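PDB 6E0K: cGAS/DncV-like nucleotidyltransferase in E. coli homolog from Rhodothermus marinus SG0.5JP17-172, which synthesises the second messenger 3',3'-cUAMP from UTP and ATP in a magnesium-dependent reaction, as the signal-making nucleotidyltransferase of a CBASS defence system against bacteriophage. Local coordinates for residues Asp208-Leu218 with Pro264-Phe275. Sequence-based numbering, arbitrary orientation.
Sequences DLAPSYFLECL and PEQWSEEKARRF
Phe214 holds CG opposite its own carbonyl carbon (chi1 -68°), and Trp267 turns its indole toward it; together these torsions lay the two aromatic groups over one another. The overlap is an offset stack: the Phe214 ring and the five-membered ring of Trp267 have centroids 4.5 Å apart and planes only 18° from parallel. The stack is reciprocal, since each CB makes a CH-pi contact with the other residue's ring: Trp267 CB sits 3.8 Å from the Phe214 centroid, and Phe214 CB lies over the indole's six-membered ring. Lys271 C and Ala272 N lie against the opposite indole face, offset toward its rim, so Trp267 is clamped between the two segments' helices, while Trp267 NE1 donates a hydrogen bond to a water (3.0 Å) that in turn donates to Asp208 O. Deeper in, Leu215 CD1 packs 3.6 Å from Phe275 CZ, and Ala210 CB and Leu218 CD2 also touch that ring.

On the partly exposed side of the contact, the Asp208 carboxylate is shared between two cations. Asp208 OD1 accepts from Arg274 NH2 at 2.9 Å and Asp208 OD2 meets Lys271 NZ at 3.0 Å, two salt bridges whose donors both approach from above the carboxylate plane. A water linking Arg274 NE to the carbonyls of Leu209 and Lys271 further fixes the guanidinium.

The axes of helix 212-218 and helix 269-275 cross at -82° and approach no closer than 11.8 Å, leaving the bulky aromatics and the preceding loops to bridge them. This near-perpendicular packing belongs to the helical part of the CD-NTase fold, where it joins two segments that supply two of the ATP-binding residues, Ser212 and Glu265.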
loop_
_atom_site.group_PDB
_atom_site.type_symbol
_atom_site.label_atom_id
_atom_site.label_comp_id
_atom_site.label_asym_id
_atom_site.label_seq_id
_atom_site.Cartn_x
_atom_site.Cartn_y
_atom_site.Cartn_z
ATOM N N ASP A 208 -1.347 9.924 -13.562
ATOM C CA ASP A 208 -1.747 8.617 -13.062
ATOM C C ASP A 208 -1.152 7.475 -13.880
ATOM O O ASP A 208 -1.773 6.418 -14.013
ATOM C CB ASP A 208 -3.273 8.518 -13.006
ATOM C CG ASP A 208 -3.932 8.701 -14.364
ATOM O OD1 ASP A 208 -3.246 9.076 -15.337
ATOM O OD2 ASP A 208 -5.158 8.471 -14.453
ATOM N N LEU A 209 0.057 7.667 -14.410
ATOM C CA LEU A 209 0.687 6.642 -15.238
ATOM C C LEU A 209 0.824 5.313 -14.500
ATOM O O LEU A 209 0.596 4.247 -15.080
ATOM C CB LEU A 209 2.052 7.140 -15.705
ATOM C CG LEU A 209 2.870 6.184 -16.572
ATOM C CD1 LEU A 209 2.140 5.889 -17.873
ATOM C CD2 LEU A 209 4.199 6.827 -16.842
ATOM N N ALA A 210 1.188 5.348 -13.221
ATOM C CA ALA A 210 1.209 4.097 -12.471
ATOM C C ALA A 210 1.156 4.381 -10.978
ATOM O O ALA A 210 2.200 4.476 -10.323
ATOM C CB ALA A 210 2.450 3.270 -12.812
ATOM N N PRO A 211 -0.041 4.525 -10.413
ATOM C CA PRO A 211 -0.153 4.774 -8.972
ATOM C C PRO A 211 0.592 3.706 -8.187
ATOM O O PRO A 211 0.556 2.522 -8.530
ATOM C CB PRO A 211 -1.664 4.720 -8.721
ATOM C CG PRO A 211 -2.287 5.009 -10.069
ATOM C CD PRO A 211 -1.351 4.401 -11.068
ATOM N N SER A 212 1.265 4.136 -7.112
ATOM C CA SER A 212 2.262 3.291 -6.457
ATOM C C SER A 212 1.691 1.946 -6.025
ATOM O O SER A 212 2.291 0.893 -6.269
ATOM C CB SER A 212 2.848 4.015 -5.247
ATOM O OG SER A 212 3.639 5.119 -5.667
ATOM N N TYR A 213 0.541 1.955 -5.365
ATOM C CA TYR A 213 -0.001 0.695 -4.876
ATOM C C TYR A 213 -0.318 -0.253 -6.030
ATOM O O TYR A 213 0.016 -1.443 -5.980
ATOM C CB TYR A 213 -1.238 0.967 -4.022
ATOM C CG TYR A 213 -1.994 -0.273 -3.617
ATOM C CD1 TYR A 213 -1.534 -1.072 -2.577
ATOM C CD2 TYR A 213 -3.167 -0.635 -4.262
ATOM C CE1 TYR A 213 -2.231 -2.198 -2.180
ATOM C CE2 TYR A 213 -3.874 -1.775 -3.880
ATOM C CZ TYR A 213 -3.387 -2.553 -2.837
ATOM O OH TYR A 213 -4.076 -3.683 -2.435
ATOM N N PHE A 214 -0.960 0.262 -7.087
ATOM C CA PHE A 214 -1.283 -0.575 -8.242
ATOM C C PHE A 214 -0.022 -1.093 -8.921
ATOM O O PHE A 214 0.014 -2.231 -9.411
ATOM C CB PHE A 214 -2.127 0.211 -9.245
ATOM C CG PHE A 214 -3.510 0.550 -8.765
ATOM C CD1 PHE A 214 -4.162 -0.249 -7.842
ATOM C CD2 PHE A 214 -4.156 1.677 -9.254
ATOM C CE1 PHE A 214 -5.443 0.068 -7.413
ATOM C CE2 PHE A 214 -5.428 2.008 -8.829
ATOM C CZ PHE A 214 -6.075 1.199 -7.907
ATOM N N LEU A 215 1.032 -0.273 -8.954
ATOM C CA LEU A 215 2.275 -0.708 -9.587
ATOM C C LEU A 215 2.923 -1.832 -8.787
ATOM O O LEU A 215 3.411 -2.806 -9.372
ATOM C CB LEU A 215 3.230 0.481 -9.742
ATOM C CG LEU A 215 4.593 0.165 -10.346
ATOM C CD1 LEU A 215 4.440 -0.466 -11.714
ATOM C CD2 LEU A 215 5.418 1.446 -10.408
ATOM N N GLU A 216 2.917 -1.727 -7.450
ATOM C CA GLU A 216 3.425 -2.819 -6.616
ATOM C C GLU A 216 2.647 -4.098 -6.867
ATOM O O GLU A 216 3.233 -5.176 -7.037
ATOM C CB GLU A 216 3.359 -2.446 -5.129
ATOM C CG GLU A 216 4.356 -1.379 -4.738
ATOM C CD GLU A 216 4.546 -1.215 -3.228
ATOM O OE1 GLU A 216 4.143 -2.090 -2.409
ATOM O OE2 GLU A 216 5.096 -0.164 -2.863
ATOM N N CYS A 217 1.316 -3.997 -6.900
ATOM C CA CYS A 217 0.497 -5.177 -7.148
ATOM C C CYS A 217 0.772 -5.766 -8.525
ATOM O O CYS A 217 0.814 -6.990 -8.684
ATOM C CB CYS A 217 -0.990 -4.835 -7.002
ATOM S SG CYS A 217 -1.505 -4.455 -5.304
ATOM N N LEU A 218 0.952 -4.911 -9.539
ATOM C CA LEU A 218 1.243 -5.408 -10.878
ATOM C C LEU A 218 2.534 -6.212 -10.881
ATOM O O LEU A 218 2.588 -7.335 -11.400
ATOM C CB LEU A 218 1.334 -4.235 -11.859
ATOM C CG LEU A 218 1.565 -4.611 -13.324
ATOM C CD1 LEU A 218 0.266 -5.156 -13.928
ATOM C CD2 LEU A 218 2.075 -3.411 -14.123
ATOM N N PRO A 264 -13.228 1.968 -8.113
ATOM C CA PRO A 264 -12.031 2.820 -7.993
ATOM C C PRO A 264 -10.954 2.231 -7.093
ATOM O O PRO A 264 -9.792 2.655 -7.183
ATOM C CB PRO A 264 -12.587 4.134 -7.425
ATOM C CG PRO A 264 -13.900 3.763 -6.798
ATOM C CD PRO A 264 -14.446 2.646 -7.634
ATOM N N GLU A 265 -11.299 1.265 -6.236
ATOM C CA GLU A 265 -10.296 0.530 -5.472
ATOM C C GLU A 265 -9.418 -0.346 -6.362
ATOM O O GLU A 265 -8.371 -0.828 -5.914
ATOM C CB GLU A 265 -10.985 -0.337 -4.412
ATOM C CG GLU A 265 -11.728 0.436 -3.315
ATOM C CD GLU A 265 -12.975 1.159 -3.815
ATOM O OE1 GLU A 265 -13.615 0.670 -4.772
ATOM O OE2 GLU A 265 -13.309 2.225 -3.253
ATOM N N GLN A 266 -9.825 -0.576 -7.602
ATOM C CA GLN A 266 -9.108 -1.431 -8.529
ATOM C C GLN A 266 -8.540 -0.602 -9.671
ATOM O O GLN A 266 -8.990 0.516 -9.944
ATOM C CB GLN A 266 -10.039 -2.517 -9.075
ATOM C CG GLN A 266 -10.673 -3.319 -7.958
ATOM C CD GLN A 266 -11.810 -4.168 -8.436
ATOM O OE1 GLN A 266 -12.788 -3.663 -8.987
ATOM N NE2 GLN A 266 -11.692 -5.473 -8.238
ATOM N N TRP A 267 -7.551 -1.174 -10.339
ATOM C CA TRP A 267 -6.947 -0.560 -11.508
ATOM C C TRP A 267 -7.724 -1.010 -12.743
ATOM O O TRP A 267 -8.780 -1.640 -12.644
ATOM C CB TRP A 267 -5.471 -0.935 -11.589
ATOM C CG TRP A 267 -4.591 0.100 -12.237
ATOM C CD1 TRP A 267 -4.912 1.396 -12.510
ATOM C CD2 TRP A 267 -3.234 -0.081 -12.661
ATOM N NE1 TRP A 267 -3.836 2.036 -13.088
ATOM C CE2 TRP A 267 -2.796 1.151 -13.191
ATOM C CE3 TRP A 267 -2.347 -1.168 -12.643
ATOM C CZ2 TRP A 267 -1.501 1.329 -13.702
ATOM C CZ3 TRP A 267 -1.063 -0.994 -13.141
ATOM C CH2 TRP A 267 -0.654 0.251 -13.669
ATOM N N SER A 268 -7.219 -0.692 -13.926
ATOM C CA SER A 268 -7.799 -1.207 -15.152
ATOM C C SER A 268 -6.690 -1.785 -16.013
ATOM O O SER A 268 -5.546 -1.320 -15.975
ATOM C CB SER A 268 -8.582 -0.129 -15.913
ATOM O OG SER A 268 -7.728 0.736 -16.643
ATOM N N GLU A 269 -7.024 -2.847 -16.747
ATOM C CA GLU A 269 -6.041 -3.449 -17.640
ATOM C C GLU A 269 -5.540 -2.435 -18.654
ATOM O O GLU A 269 -4.358 -2.435 -19.011
ATOM C CB GLU A 269 -6.636 -4.651 -18.367
ATOM C CG GLU A 269 -6.961 -5.823 -17.464
ATOM C CD GLU A 269 -7.338 -7.040 -18.264
ATOM O OE1 GLU A 269 -6.695 -7.269 -19.312
ATOM O OE2 GLU A 269 -8.288 -7.749 -17.865
ATOM N N GLU A 270 -6.419 -1.551 -19.121
ATOM C CA GLU A 270 -5.987 -0.571 -20.107
ATOM C C GLU A 270 -4.963 0.393 -19.522
ATOM O O GLU A 270 -4.005 0.780 -20.206
ATOM C CB GLU A 270 -7.191 0.186 -20.663
ATOM C CG GLU A 270 -6.855 0.996 -21.892
ATOM C CD GLU A 270 -6.497 0.134 -23.103
ATOM O OE1 GLU A 270 -6.736 -1.103 -23.078
ATOM O OE2 GLU A 270 -5.964 0.692 -24.082
ATOM N N LYS A 271 -5.131 0.782 -18.253
ATOM C CA LYS A 271 -4.127 1.635 -17.612
ATOM C C LYS A 271 -2.808 0.894 -17.429
ATOM O O LYS A 271 -1.729 1.485 -17.585
ATOM C CB LYS A 271 -4.632 2.141 -16.255
ATOM C CG LYS A 271 -5.748 3.186 -16.344
ATOM C CD LYS A 271 -5.235 4.501 -16.910
ATOM C CE LYS A 271 -6.341 5.542 -17.015
ATOM N NZ LYS A 271 -6.645 6.151 -15.700
ATOM N N ALA A 272 -2.870 -0.397 -17.083
ATOM C CA ALA A 272 -1.646 -1.187 -16.982
ATOM C C ALA A 272 -0.944 -1.292 -18.333
ATOM O O ALA A 272 0.281 -1.165 -18.413
ATOM C CB ALA A 272 -1.956 -2.579 -16.429
ATOM N N ARG A 273 -1.704 -1.538 -19.407
ATOM C CA ARG A 273 -1.099 -1.592 -20.739
ATOM C C ARG A 273 -0.479 -0.256 -21.123
ATOM O O ARG A 273 0.549 -0.210 -21.812
ATOM C CB ARG A 273 -2.149 -1.999 -21.771
ATOM C CG ARG A 273 -2.764 -3.342 -21.497
ATOM C CD ARG A 273 -1.806 -4.431 -21.844
ATOM N NE ARG A 273 -2.458 -5.737 -21.816
ATOM C CZ ARG A 273 -1.807 -6.875 -21.619
ATOM N NH1 ARG A 273 -0.489 -6.850 -21.424
ATOM N NH2 ARG A 273 -2.470 -8.023 -21.600
ATOM N N ARG A 274 -1.104 0.848 -20.716
ATOM C CA ARG A 274 -0.518 2.154 -20.989
ATOM C C ARG A 274 0.834 2.298 -20.298
ATOM O O ARG A 274 1.806 2.782 -20.892
ATOM C CB ARG A 274 -1.471 3.267 -20.546
ATOM C CG ARG A 274 -0.907 4.675 -20.799
ATOM C CD ARG A 274 -1.874 5.774 -20.396
ATOM N NE ARG A 274 -2.041 5.849 -18.954
ATOM C CZ ARG A 274 -2.648 6.842 -18.315
ATOM N NH1 ARG A 274 -3.148 7.878 -18.990
ATOM N NH2 ARG A 274 -2.740 6.802 -16.990
ATOM N N PHE A 275 0.912 1.897 -19.028
ATOM C CA PHE A 275 2.194 1.939 -18.330
ATOM C C PHE A 275 3.249 1.141 -19.086
ATOM O O PHE A 275 4.389 1.591 -19.236
ATOM C CB PHE A 275 2.018 1.420 -16.897
ATOM C CG PHE A 275 3.309 1.018 -16.225
ATOM C CD1 PHE A 275 4.195 1.977 -15.761
ATOM C CD2 PHE A 275 3.633 -0.319 -16.062
ATOM C CE1 PHE A 275 5.382 1.618 -15.146
ATOM C CE2 PHE A 275 4.829 -0.688 -15.433
ATOM C CZ PHE A 275 5.706 0.290 -14.984
HETATM O O HOH W 1 -3.975 4.969 -13.494
HETATM O O HOH W 2 -4.790 9.643 -17.500
HETATM O O HOH W 3 -1.340 4.117 -16.930
#